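Local structure of flagellar hook protein FlgE (Caulobacter crescentus CB15, 5AY6) at residues Ile220-Thr223 with Lys227-Asn230; Gly192-Tyr197 with Leu290-Ser295. The protein builds the bacterial flagellar hook, probably a universal joint between motor and filament, and is represented here by a fragment holding its third-domain and D2 regions. One frame throughout, in Å; residues are numbered along the deposited sequence.

Contact 1: Ile220-Thr223 with Lys227-Asn230; sequences IEFT and KLKN
Glu221 and Asn230 meet as a hydrogen-bonded antiparallel pair. Glu221 N reaches Asn230 O at 2.9 Å in a nearly straight bond (171° at the hydrogen). The carbonyl of Glu221 turns to two donors: Lys229 N lies 2.8 Å from Glu221 O, whereas the bond from Asn230 N to Glu221 O, at 3.3 Å, is weak. Beyond this the register moves by one residue, and Phe222 faces Leu228 in a non-hydrogen-bonded pair. Thr223 N then gives Lys227 O a short bond of 2.6 Å, in the carbonyl plane. With chi1 at 67°, Thr223 OG1 sits between its backbone N and carbonyl carbon and accepts Lys227 N at 3.0 Å.

The side chains of Glu221 and Asn230 run alongside each other, with Asn230 ND2 against Glu221 CB at 3.4 Å, while carboxylate and amide are turned 75° apart. Apart from that pair, Leu228 CD1 packs on Ile220 CG2 at 3.6 Å. Leu228 CB points away, but CG is trans to the backbone N, which brings CD1 back to the neighbouring strand. The Phe222 and Leu228 side chains diverge, although Leu228 CA comes obliquely to the Phe222 ring.

In the outer shell, Thr223 OG1 is also bonded to Asp225 N and Asn230 OD1 holds Gly232 N, while Phe222 and Leu228 continue onto Leu290 and Leu283 of strand 277-291. Two successive residues, Lys229 and Asn230, facing the single Glu221 define a classic beta bulge in a beta hairpin, here at the edge of the five-stranded antiparallel sheet in the D2 region.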
loop_
_atom_site.group_PDB
_atom_site.type_symbol
_atom_site.label_atom_id
_atom_site.label_comp_id
_atom_site.label_asym_id
_atom_site.label_seq_id
_atom_site.Cartn_x
_atom_site.Cartn_y
_atom_site.Cartn_z
ATOM N N ILE A 220 -5.288 5.121 3.519
ATOM C CA ILE A 220 -6.456 5.958 3.745
ATOM C C ILE A 220 -7.668 5.075 4.016
ATOM O O ILE A 220 -7.868 4.063 3.338
ATOM C CB ILE A 220 -6.722 6.884 2.537
ATOM C CG1 ILE A 220 -5.587 7.900 2.388
ATOM C CG2 ILE A 220 -8.046 7.610 2.687
ATOM C CD1 ILE A 220 -5.769 8.847 1.218
ATOM N N GLU A 221 -8.463 5.444 5.019
ATOM C CA GLU A 221 -9.658 4.682 5.363
ATOM C C GLU A 221 -10.918 5.520 5.183
ATOM O O GLU A 221 -10.920 6.730 5.420
ATOM C CB GLU A 221 -9.579 4.171 6.803
ATOM C CG GLU A 221 -8.413 3.231 7.080
ATOM C CD GLU A 221 -8.724 1.779 6.755
ATOM O OE1 GLU A 221 -9.507 1.523 5.816
ATOM O OE2 GLU A 221 -8.177 0.889 7.440
ATOM N N PHE A 222 -11.993 4.868 4.758
ATOM C CA PHE A 222 -13.290 5.527 4.675
ATOM C C PHE A 222 -14.294 4.824 5.577
ATOM O O PHE A 222 -14.092 3.677 5.970
ATOM C CB PHE A 222 -13.799 5.550 3.233
ATOM C CG PHE A 222 -12.959 6.381 2.307
ATOM C CD1 PHE A 222 -11.892 5.816 1.622
ATOM C CD2 PHE A 222 -13.238 7.723 2.115
ATOM C CE1 PHE A 222 -11.121 6.576 0.766
ATOM C CE2 PHE A 222 -12.470 8.490 1.262
ATOM C CZ PHE A 222 -11.406 7.916 0.586
ATOM N N THR A 223 -15.372 5.520 5.919
ATOM C CA THR A 223 -16.452 4.891 6.665
ATOM C C THR A 223 -17.279 4.029 5.718
ATOM O O THR A 223 -17.127 4.113 4.499
ATOM C CB THR A 223 -17.363 5.928 7.345
ATOM O OG1 THR A 223 -18.073 6.671 6.345
ATOM C CG2 THR A 223 -16.542 6.879 8.200
ATOM N N LYS A 227 -17.451 8.189 3.811
ATOM C CA LYS A 227 -16.853 9.411 4.333
ATOM C C LYS A 227 -15.426 9.143 4.790
ATOM O O LYS A 227 -15.136 8.080 5.341
ATOM C CB LYS A 227 -17.683 9.969 5.493
ATOM C CG LYS A 227 -19.129 10.261 5.141
ATOM C CD LYS A 227 -19.231 11.237 3.979
ATOM C CE LYS A 227 -20.659 11.728 3.794
ATOM N NZ LYS A 227 -21.599 10.617 3.465
ATOM N N LEU A 228 -14.543 10.112 4.566
ATOM C CA LEU A 228 -13.142 9.986 4.965
ATOM C C LEU A 228 -13.018 9.775 6.472
ATOM O O LEU A 228 -13.543 10.555 7.261
ATOM C CB LEU A 228 -12.354 11.224 4.533
ATOM C CG LEU A 228 -10.870 11.247 4.898
ATOM C CD1 LEU A 228 -10.137 10.104 4.227
ATOM C CD2 LEU A 228 -10.253 12.583 4.516
ATOM N N LYS A 229 -12.328 8.708 6.858
ATOM C CA LYS A 229 -12.208 8.325 8.260
ATOM C C LYS A 229 -10.841 8.723 8.815
ATOM O O LYS A 229 -10.749 9.383 9.850
ATOM C CB LYS A 229 -12.440 6.819 8.408
ATOM C CG LYS A 229 -12.494 6.308 9.834
ATOM C CD LYS A 229 -13.059 4.897 9.866
ATOM C CE LYS A 229 -12.821 4.223 11.206
ATOM N NZ LYS A 229 -13.303 2.812 11.201
ATOM N N ASN A 230 -9.783 8.319 8.122
ATOM C CA ASN A 230 -8.434 8.759 8.460
ATOM C C ASN A 230 -7.488 8.633 7.271
ATOM O O ASN A 230 -7.787 7.941 6.297
ATOM C CB ASN A 230 -7.882 7.975 9.653
ATOM C CG ASN A 230 -7.631 6.522 9.331
ATOM O OD1 ASN A 230 -6.576 6.162 8.806
ATOM N ND2 ASN A 230 -8.596 5.671 9.655
#

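Contact 2: Gly192-Tyr197 with Leu290-Ser295; sequences GPNQWY and LTQYNS
Asn194 and Gln292 meet through their side-chain amides, the closest approach between the two segments. Asn194 OD1 is placed almost evenly before the end of the other amide, 3.0 Å from Gln292 OE1 and 3.1 Å from Gln292 NE2. The planes stand 83° apart, so the groups cross instead of lying flat on each other. Oxygen and nitrogen of the Gln292 amide are probably exchanged in the model, and only its position carries weight here.

Packing against an aromatic edge is the second kind of contact. One end of the Gln292 amide, the atom modelled as NE2, reaches the indole edge near the ring plane, 3.7 Å from Trp196 NE1, while the amide itself stands nearly upright to the ring, its plane turned by 85°. Gln292 CG lies 3.8 Å from Trp196 NE1. A bend at chi2 of Gln292 turns the amide across this edge toward Asn194. The indole also makes a cation-pi contact with Lys189.

Hydrogen bonds within 192-197 brace the turn that carries Asn194. Gly192 to Gln195 forms a type II turn, with Asn194 in the left-handed backbone region and a weak bond from Gln195 N to Gly192 O. Gln195 OE1 reinforces it by accepting Gly192 N at 2.9 Å (149° at the hydrogen), the donor lying above the carbonyl plane.

Cutting the Gln292 side chain back to an alanine would probably open a gap at the indole edge and leave Asn194 OD1 without its neighbour from the other segment. Trp196 NE1 is buried with no hydrogen-bond partner in the model; with the amide turned over, the oxygen would face it, though at a long distance. Because Asn194 OD1 lies so near both ends of the Gln292 amide, a hydrogen bond between the two side chains is possible, but the model does not settle it.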
loop_
_atom_site.group_PDB
_atom_site.type_symbol
_atom_site.label_atom_id
_atom_site.label_comp_id
_atom_site.label_asym_id
_atom_site.label_seq_id
_atom_site.Cartn_x
_atom_site.Cartn_y
_atom_site.Cartn_z
ATOM N N GLY A 192 -8.265 -4.332 2.308
ATOM C CA GLY A 192 -9.184 -4.154 3.414
ATOM C C GLY A 192 -10.436 -3.420 2.979
ATOM O O GLY A 192 -10.433 -2.741 1.954
ATOM N N PRO A 193 -11.518 -3.555 3.757
ATOM C CA PRO A 193 -12.769 -2.855 3.444
ATOM C C PRO A 193 -12.618 -1.342 3.534
ATOM O O PRO A 193 -12.111 -0.840 4.539
ATOM C CB PRO A 193 -13.743 -3.376 4.507
ATOM C CG PRO A 193 -12.881 -3.872 5.614
ATOM C CD PRO A 193 -11.635 -4.392 4.962
ATOM N N ASN A 194 -13.043 -0.641 2.483
ATOM C CA ASN A 194 -13.024 0.819 2.437
ATOM C C ASN A 194 -11.627 1.380 2.628
ATOM O O ASN A 194 -11.450 2.492 3.126
ATOM C CB ASN A 194 -13.974 1.386 3.489
ATOM C CG ASN A 194 -15.391 0.910 3.289
ATOM O OD1 ASN A 194 -15.950 1.044 2.201
ATOM N ND2 ASN A 194 -15.971 0.322 4.327
ATOM N N GLN A 195 -10.642 0.599 2.203
ATOM C CA GLN A 195 -9.246 0.916 2.441
ATOM C C GLN A 195 -8.513 1.142 1.126
ATOM O O GLN A 195 -8.708 0.398 0.167
ATOM C CB GLN A 195 -8.592 -0.216 3.226
ATOM C CG GLN A 195 -7.098 -0.090 3.388
ATOM C CD GLN A 195 -6.472 -1.392 3.820
ATOM O OE1 GLN A 195 -6.289 -2.305 3.010
ATOM N NE2 GLN A 195 -6.156 -1.499 5.106
ATOM N N TRP A 196 -7.680 2.175 1.083
ATOM C CA TRP A 196 -6.902 2.486 -0.112
ATOM C C TRP A 196 -5.436 2.741 0.258
ATOM O O TRP A 196 -5.149 3.236 1.347
ATOM C CB TRP A 196 -7.486 3.708 -0.832
ATOM C CG TRP A 196 -8.879 3.499 -1.380
ATOM C CD1 TRP A 196 -10.029 3.311 -0.662
ATOM C CD2 TRP A 196 -9.262 3.468 -2.762
ATOM N NE1 TRP A 196 -11.097 3.156 -1.511
ATOM C CE2 TRP A 196 -10.655 3.253 -2.804
ATOM C CE3 TRP A 196 -8.563 3.605 -3.964
ATOM C CZ2 TRP A 196 -11.361 3.169 -4.005
ATOM C CZ3 TRP A 196 -9.267 3.521 -5.157
ATOM C CH2 TRP A 196 -10.652 3.301 -5.167
ATOM N N TYR A 197 -4.517 2.387 -0.638
ATOM C CA TYR A 197 -3.102 2.722 -0.465
ATOM C C TYR A 197 -2.811 3.994 -1.249
ATOM O O TYR A 197 -3.151 4.091 -2.430
ATOM C CB TYR A 197 -2.192 1.581 -0.940
ATOM C CG TYR A 197 -2.331 0.296 -0.157
ATOM C CD1 TYR A 197 -2.878 0.293 1.121
ATOM C CD2 TYR A 197 -1.908 -0.915 -0.691
ATOM C CE1 TYR A 197 -3.001 -0.879 1.842
ATOM C CE2 TYR A 197 -2.033 -2.093 0.023
ATOM C CZ TYR A 197 -2.577 -2.069 1.289
ATOM O OH TYR A 197 -2.695 -3.236 2.010
ATOM N N LEU A 290 -12.725 14.308 -0.083
ATOM C CA LEU A 290 -12.462 13.025 -0.716
ATOM C C LEU A 290 -13.463 11.997 -0.208
ATOM O O LEU A 290 -13.484 11.694 0.987
ATOM C CB LEU A 290 -11.030 12.575 -0.431
ATOM C CG LEU A 290 -10.581 11.275 -1.094
ATOM C CD1 LEU A 290 -10.533 11.430 -2.610
ATOM C CD2 LEU A 290 -9.233 10.839 -0.542
ATOM N N THR A 291 -14.298 11.478 -1.108
ATOM C CA THR A 291 -15.363 10.551 -0.725
ATOM C C THR A 291 -15.213 9.196 -1.394
ATOM O O THR A 291 -14.437 9.033 -2.344
ATOM C CB THR A 291 -16.752 11.110 -1.075
ATOM O OG1 THR A 291 -16.861 11.242 -2.497
ATOM C CG2 THR A 291 -16.968 12.468 -0.424
ATOM N N GLN A 292 -15.967 8.227 -0.889
ATOM C CA GLN A 292 -15.842 6.859 -1.345
ATOM C C GLN A 292 -17.234 6.230 -1.533
ATOM O O GLN A 292 -17.572 5.212 -0.924
ATOM C CB GLN A 292 -14.981 6.063 -0.353
ATOM C CG GLN A 292 -14.509 4.693 -0.867
ATOM C CD GLN A 292 -15.041 3.548 -0.009
ATOM O OE1 GLN A 292 -15.921 3.740 0.842
ATOM N NE2 GLN A 292 -14.526 2.354 -0.239
ATOM N N TYR A 293 -18.052 6.861 -2.370
ATOM C CA TYR A 293 -19.390 6.343 -2.693
ATOM C C TYR A 293 -19.313 5.366 -3.854
ATOM O O TYR A 293 -18.336 5.373 -4.598
ATOM C CB TYR A 293 -20.340 7.480 -3.064
ATOM C CG TYR A 293 -20.351 8.616 -2.080
ATOM C CD1 TYR A 293 -20.496 8.379 -0.722
ATOM C CD2 TYR A 293 -20.213 9.926 -2.510
ATOM C CE1 TYR A 293 -20.511 9.417 0.181
ATOM C CE2 TYR A 293 -20.229 10.974 -1.615
ATOM C CZ TYR A 293 -20.375 10.713 -0.271
ATOM O OH TYR A 293 -20.384 11.755 0.624
ATOM N N ASN A 294 -20.343 4.542 -4.032
ATOM C CA ASN A 294 -20.383 3.631 -5.180
ATOM C C ASN A 294 -20.837 4.363 -6.429
ATOM O O ASN A 294 -21.959 4.183 -6.905
ATOM C CB ASN A 294 -21.305 2.434 -4.931
ATOM C CG ASN A 294 -21.313 1.459 -6.094
ATOM O OD1 ASN A 294 -20.353 1.383 -6.869
ATOM N ND2 ASN A 294 -22.414 0.728 -6.243
ATOM N N SER A 295 -19.964 5.211 -6.946
ATOM C CA SER A 295 -20.212 5.882 -8.205
ATOM C C SER A 295 -18.869 6.080 -8.878
ATOM O O SER A 295 -17.836 5.793 -8.279
ATOM C CB SER A 295 -20.934 7.208 -7.984
ATOM O OG SER A 295 -20.212 8.025 -7.082
#

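From the N terminus, the chain first passes through 192-197 at the start of strand 195-202, then through both segments of contact 1, and last through 290-295. Contact 1 closes a three-residue loop, nested wholly inside the 92-residue loop closed by contact 2; the two do not cross. Their centres lie about 7 Å apart. They are coupled because strands 195-202 and 214-222 are neighbours in one sheet: Ile220 N is 2.9 Å from Trp196 O, and Lys227 also packs on Tyr293. Contact 1 thus ties together the last two strands of the D2 sheet, while contact 2 joins that sheet to the end of strand 277-291 in the mixed sheet.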